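Local coordinates for disease resistance protein RRS1 (Arabidopsis thaliana, PDB 5W3X), which acts as a W-box-binding WRKY transcription factor and as a disease resistance protein against fungal and bacterial pathogens, this chain being its WRKY domain, at residues B[20-25]-B[52-57]. Sequence-based numbering, arbitrary orientation.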
ATOM      1  N   TRP B  20      -8.010  28.725  -4.162  1.00 68.32           N
ATOM      2  CA  TRP B  20      -8.067  27.663  -5.164  1.00 63.65           C
ATOM      3  C   TRP B  20      -9.004  26.507  -4.816  1.00 60.80           C
ATOM      4  O   TRP B  20      -9.572  26.459  -3.728  1.00 59.03           O
ATOM      5  CB  TRP B  20      -6.661  27.125  -5.391  1.00 63.79           C
ATOM      6  CG  TRP B  20      -5.667  28.212  -5.614  1.00 70.60           C
ATOM      7  CD1 TRP B  20      -4.879  28.805  -4.672  1.00 72.45           C
ATOM      8  CD2 TRP B  20      -5.361  28.853  -6.856  1.00 72.33           C
ATOM      9  NE1 TRP B  20      -4.092  29.770  -5.252  1.00 73.94           N
ATOM     10  CE2 TRP B  20      -4.368  29.818  -6.593  1.00 75.28           C
ATOM     11  CE3 TRP B  20      -5.826  28.701  -8.165  1.00 72.50           C
ATOM     12  CZ2 TRP B  20      -3.832  30.628  -7.592  1.00 76.49           C
ATOM     13  CZ3 TRP B  20      -5.293  29.506  -9.155  1.00 76.59           C
ATOM     14  CH2 TRP B  20      -4.306  30.456  -8.863  1.00 77.19           C
ATOM     15  N   THR B  21      -9.165  25.586  -5.764  1.00 62.76           N
ATOM     16  CA  THR B  21      -9.979  24.391  -5.572  1.00 65.49           C
ATOM     17  C   THR B  21      -9.120  23.127  -5.619  1.00 64.82           C
ATOM     18  O   THR B  21      -8.221  23.005  -6.452  1.00 55.82           O
ATOM     19  CB  THR B  21     -11.092  24.286  -6.628  1.00 70.41           C
ATOM     20  OG1 THR B  21     -10.532  24.455  -7.935  1.00 74.16           O
ATOM     21  CG2 THR B  21     -12.147  25.353  -6.388  1.00 75.26           C
ATOM     22  N   TRP B  22      -9.409  22.194  -4.714  1.00 49.44           N
ATOM     23  CA  TRP B  22      -8.548  21.039  -4.478  1.00 47.28           C
ATOM     24  C   TRP B  22      -9.317  19.717  -4.391  1.00 46.77           C
ATOM     25  O   TRP B  22     -10.476  19.696  -3.988  1.00 49.74           O
ATOM     26  CB  TRP B  22      -7.762  21.250  -3.188  1.00 45.37           C
ATOM     27  CG  TRP B  22      -6.982  22.542  -3.149  1.00 47.43           C
ATOM     28  CD1 TRP B  22      -7.373  23.711  -2.561  1.00 48.95           C
ATOM     29  CD2 TRP B  22      -5.680  22.789  -3.698  1.00 44.53           C
ATOM     30  NE1 TRP B  22      -6.405  24.671  -2.722  1.00 49.10           N
ATOM     31  CE2 TRP B  22      -5.354  24.131  -3.413  1.00 45.39           C
ATOM     32  CE3 TRP B  22      -4.763  22.010  -4.408  1.00 40.88           C
ATOM     33  CZ2 TRP B  22      -4.152  24.707  -3.811  1.00 43.56           C
ATOM     34  CZ3 TRP B  22      -3.568  22.586  -4.801  1.00 40.93           C
ATOM     35  CH2 TRP B  22      -3.275  23.920  -4.503  1.00 44.82           C
ATOM     36  N   ARG B  23      -8.664  18.626  -4.790  1.00 43.29           N
ATOM     37  CA  ARG B  23      -9.189  17.269  -4.603  1.00 42.57           C
ATOM     38  C   ARG B  23      -8.151  16.457  -3.816  1.00 36.21           C
ATOM     39  O   ARG B  23      -6.973  16.791  -3.811  1.00 34.14           O
ATOM     40  CB  ARG B  23      -9.506  16.590  -5.939  1.00 45.27           C
ATOM     41  CG  ARG B  23     -10.515  17.354  -6.805  1.00 47.32           C
ATOM     42  CD  ARG B  23     -11.913  17.420  -6.184  1.00 45.94           C
ATOM     43  NE  ARG B  23     -12.646  18.571  -6.715  1.00 54.05           N
ATOM     44  CZ  ARG B  23     -13.354  18.549  -7.839  1.00 61.17           C
ATOM     45  NH1 ARG B  23     -13.435  17.433  -8.548  1.00 63.59           N
ATOM     46  NH2 ARG B  23     -13.982  19.639  -8.259  1.00 62.22           N
ATOM     47  N   LYS B  24      -8.599  15.404  -3.146  1.00 39.05           N
ATOM     48  CA  LYS B  24      -7.733  14.619  -2.275  1.00 36.72           C
ATOM     49  C   LYS B  24      -6.737  13.744  -3.048  1.00 35.39           C
ATOM     50  O   LYS B  24      -7.055  13.197  -4.111  1.00 35.08           O
ATOM     51  CB  LYS B  24      -8.588  13.748  -1.367  1.00 40.59           C
ATOM     52  CG  LYS B  24      -7.969  13.471  -0.016  1.00 49.72           C
ATOM     53  CD  LYS B  24      -7.736  14.754   0.755  1.00 45.56           C
ATOM     54  CE  LYS B  24      -7.069  14.483   2.092  1.00 37.81           C
ATOM     55  NZ  LYS B  24      -7.946  13.724   3.033  1.00 45.04           N
ATOM     56  N   TYR B  25      -5.534  13.611  -2.506  1.00 32.66           N
ATOM     57  CA  TYR B  25      -4.538  12.707  -3.067  1.00 27.66           C
ATOM     58  C   TYR B  25      -4.161  11.639  -2.037  1.00 33.58           C
ATOM     59  O   TYR B  25      -3.977  10.464  -2.367  1.00 31.41           O
ATOM     60  CB  TYR B  25      -3.294  13.476  -3.505  1.00 25.87           C
ATOM     61  CG  TYR B  25      -2.209  12.598  -4.108  1.00 33.45           C
ATOM     62  CD1 TYR B  25      -1.229  12.011  -3.310  1.00 28.37           C
ATOM     63  CD2 TYR B  25      -2.181  12.338  -5.479  1.00 30.57           C
ATOM     64  CE1 TYR B  25      -0.241  11.202  -3.870  1.00 34.38           C
ATOM     65  CE2 TYR B  25      -1.208  11.535  -6.041  1.00 29.93           C
ATOM     66  CZ  TYR B  25      -0.235  10.973  -5.236  1.00 35.40           C
ATOM     67  OH  TYR B  25       0.732  10.174  -5.807  1.00 36.18           O
ATOM     68  N   ALA B  52      -0.247  22.043  -9.556  1.00 51.76           N
ATOM     69  CA  ALA B  52      -0.254  22.556  -8.194  1.00 49.54           C
ATOM     70  C   ALA B  52      -0.731  21.506  -7.187  1.00 47.52           C
ATOM     71  O   ALA B  52      -1.790  20.905  -7.354  1.00 46.46           O
ATOM     72  CB  ALA B  52      -1.118  23.802  -8.113  1.00 53.17           C
ATOM     73  N   THR B  53       0.079  21.277  -6.159  1.00 46.73           N
ATOM     74  CA  THR B  53      -0.278  20.385  -5.061  1.00 48.21           C
ATOM     75  C   THR B  53      -0.128  21.096  -3.720  1.00 47.74           C
ATOM     76  O   THR B  53       0.558  22.112  -3.616  1.00 48.13           O
ATOM     77  CB  THR B  53       0.596  19.128  -5.048  1.00 47.57           C
ATOM     78  OG1 THR B  53       1.949  19.513  -4.806  1.00 47.74           O
ATOM     79  CG2 THR B  53       0.525  18.413  -6.386  1.00 44.18           C
ATOM     80  N   LYS B  54      -0.765  20.566  -2.685  1.00 46.12           N
ATOM     81  CA  LYS B  54      -0.505  21.080  -1.347  1.00 44.82           C
ATOM     82  C   LYS B  54      -0.585  19.991  -0.289  1.00 44.86           C
ATOM     83  O   LYS B  54      -1.302  19.005  -0.441  1.00 39.63           O
ATOM     84  CB  LYS B  54      -1.451  22.242  -1.013  1.00 46.56           C
ATOM     85  CG  LYS B  54      -2.880  21.888  -0.662  1.00 48.57           C
ATOM     86  CD  LYS B  54      -3.591  23.127  -0.115  1.00 51.71           C
ATOM     87  CE  LYS B  54      -5.060  22.876   0.175  1.00 54.88           C
ATOM     88  NZ  LYS B  54      -5.709  24.096   0.738  1.00 57.28           N
ATOM     89  N   GLN B  55       0.204  20.184   0.765  1.00 42.82           N
ATOM     90  CA  GLN B  55       0.287  19.273   1.893  1.00 43.78           C
ATOM     91  C   GLN B  55      -0.079  20.009   3.162  1.00 46.01           C
ATOM     92  O   GLN B  55       0.377  21.129   3.391  1.00 45.54           O
ATOM     93  CB  GLN B  55       1.699  18.711   2.030  1.00 46.47           C
ATOM     94  CG  GLN B  55       2.598  19.058   0.869  1.00 61.43           C
ATOM     95  CD  GLN B  55       2.379  18.120  -0.273  1.00 64.64           C
ATOM     96  OE1 GLN B  55       2.226  16.920  -0.060  1.00 72.65           O
ATOM     97  NE2 GLN B  55       2.328  18.648  -1.487  1.00 59.55           N
ATOM     98  N   VAL B  56      -0.893  19.366   3.987  1.00 46.94           N
ATOM     99  CA  VAL B  56      -1.426  19.987   5.186  1.00 42.26           C
ATOM    100  C   VAL B  56      -1.193  19.089   6.390  1.00 45.40           C
ATOM    101  O   VAL B  56      -1.572  17.919   6.373  1.00 40.99           O
ATOM    102  CB  VAL B  56      -2.927  20.260   5.060  1.00 41.91           C
ATOM    103  CG1 VAL B  56      -3.464  20.830   6.359  1.00 44.88           C
ATOM    104  CG2 VAL B  56      -3.220  21.188   3.874  1.00 34.85           C
ATOM    105  N   GLN B  57      -0.560  19.627   7.429  1.00 44.78           N
ATOM    106  CA  GLN B  57      -0.305  18.840   8.629  1.00 44.23           C
ATOM    107  C   GLN B  57      -0.305  19.701   9.883  1.00 46.26           C
ATOM    108  O   GLN B  57       0.465  20.656   9.982  1.00 49.05           O
ATOM    109  CB  GLN B  57       1.025  18.096   8.508  1.00 43.51           C
ATOM    110  CG  GLN B  57       1.324  17.203   9.704  1.00 44.21           C
ATOM    111  CD  GLN B  57       2.474  16.256   9.453  1.00 50.56           C
ATOM    112  OE1 GLN B  57       3.182  16.373   8.449  1.00 52.99           O
ATOM    113  NE2 GLN B  57       2.666  15.306  10.363  1.00 52.82           N
TER
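Lys-54 lays its side chain over one face of the Trp-22 indole. At CB the chain turns so that CG sits between the backbone N and the carbonyl carbon (chi1 76°), and beyond CG it runs fully extended. CG of Lys-54 passes CE3 of Trp-22 at 4.2 Å, over the six-membered ring; CD of Lys-54 comes next, 3.9 Å from CE2 of Trp-22 at the bond shared by the two rings. CE of Lys-54 then lies almost squarely above the five-membered ring of Trp-22, 3.6 Å from its centroid and 7° off the normal, a CH-pi contact. NZ of Lys-54 ends 3.9 Å from the same Trp-22 centroid, a cation-pi contact displaced toward NE1. Lysine suits this place because its methylenes pack on the indole while its charge reaches the rim, where salt bridges to Asp-18 and Glu-16 hold it. Trp-22 and Lys-54 lie on strands 22-28 and 53-58 of the antiparallel sheet of the zinc-binding WRKY domain, with strand 37-42 between them. The broad indole underlies Lys-54 from CG to NZ and still brings its far edge to Ala-52, whose O lies 3.5 Å from CZ3 of Trp-22, near the ring plane. The small methyl of Ala-52 fits between Trp-22, the zinc ion and its ligand His-74.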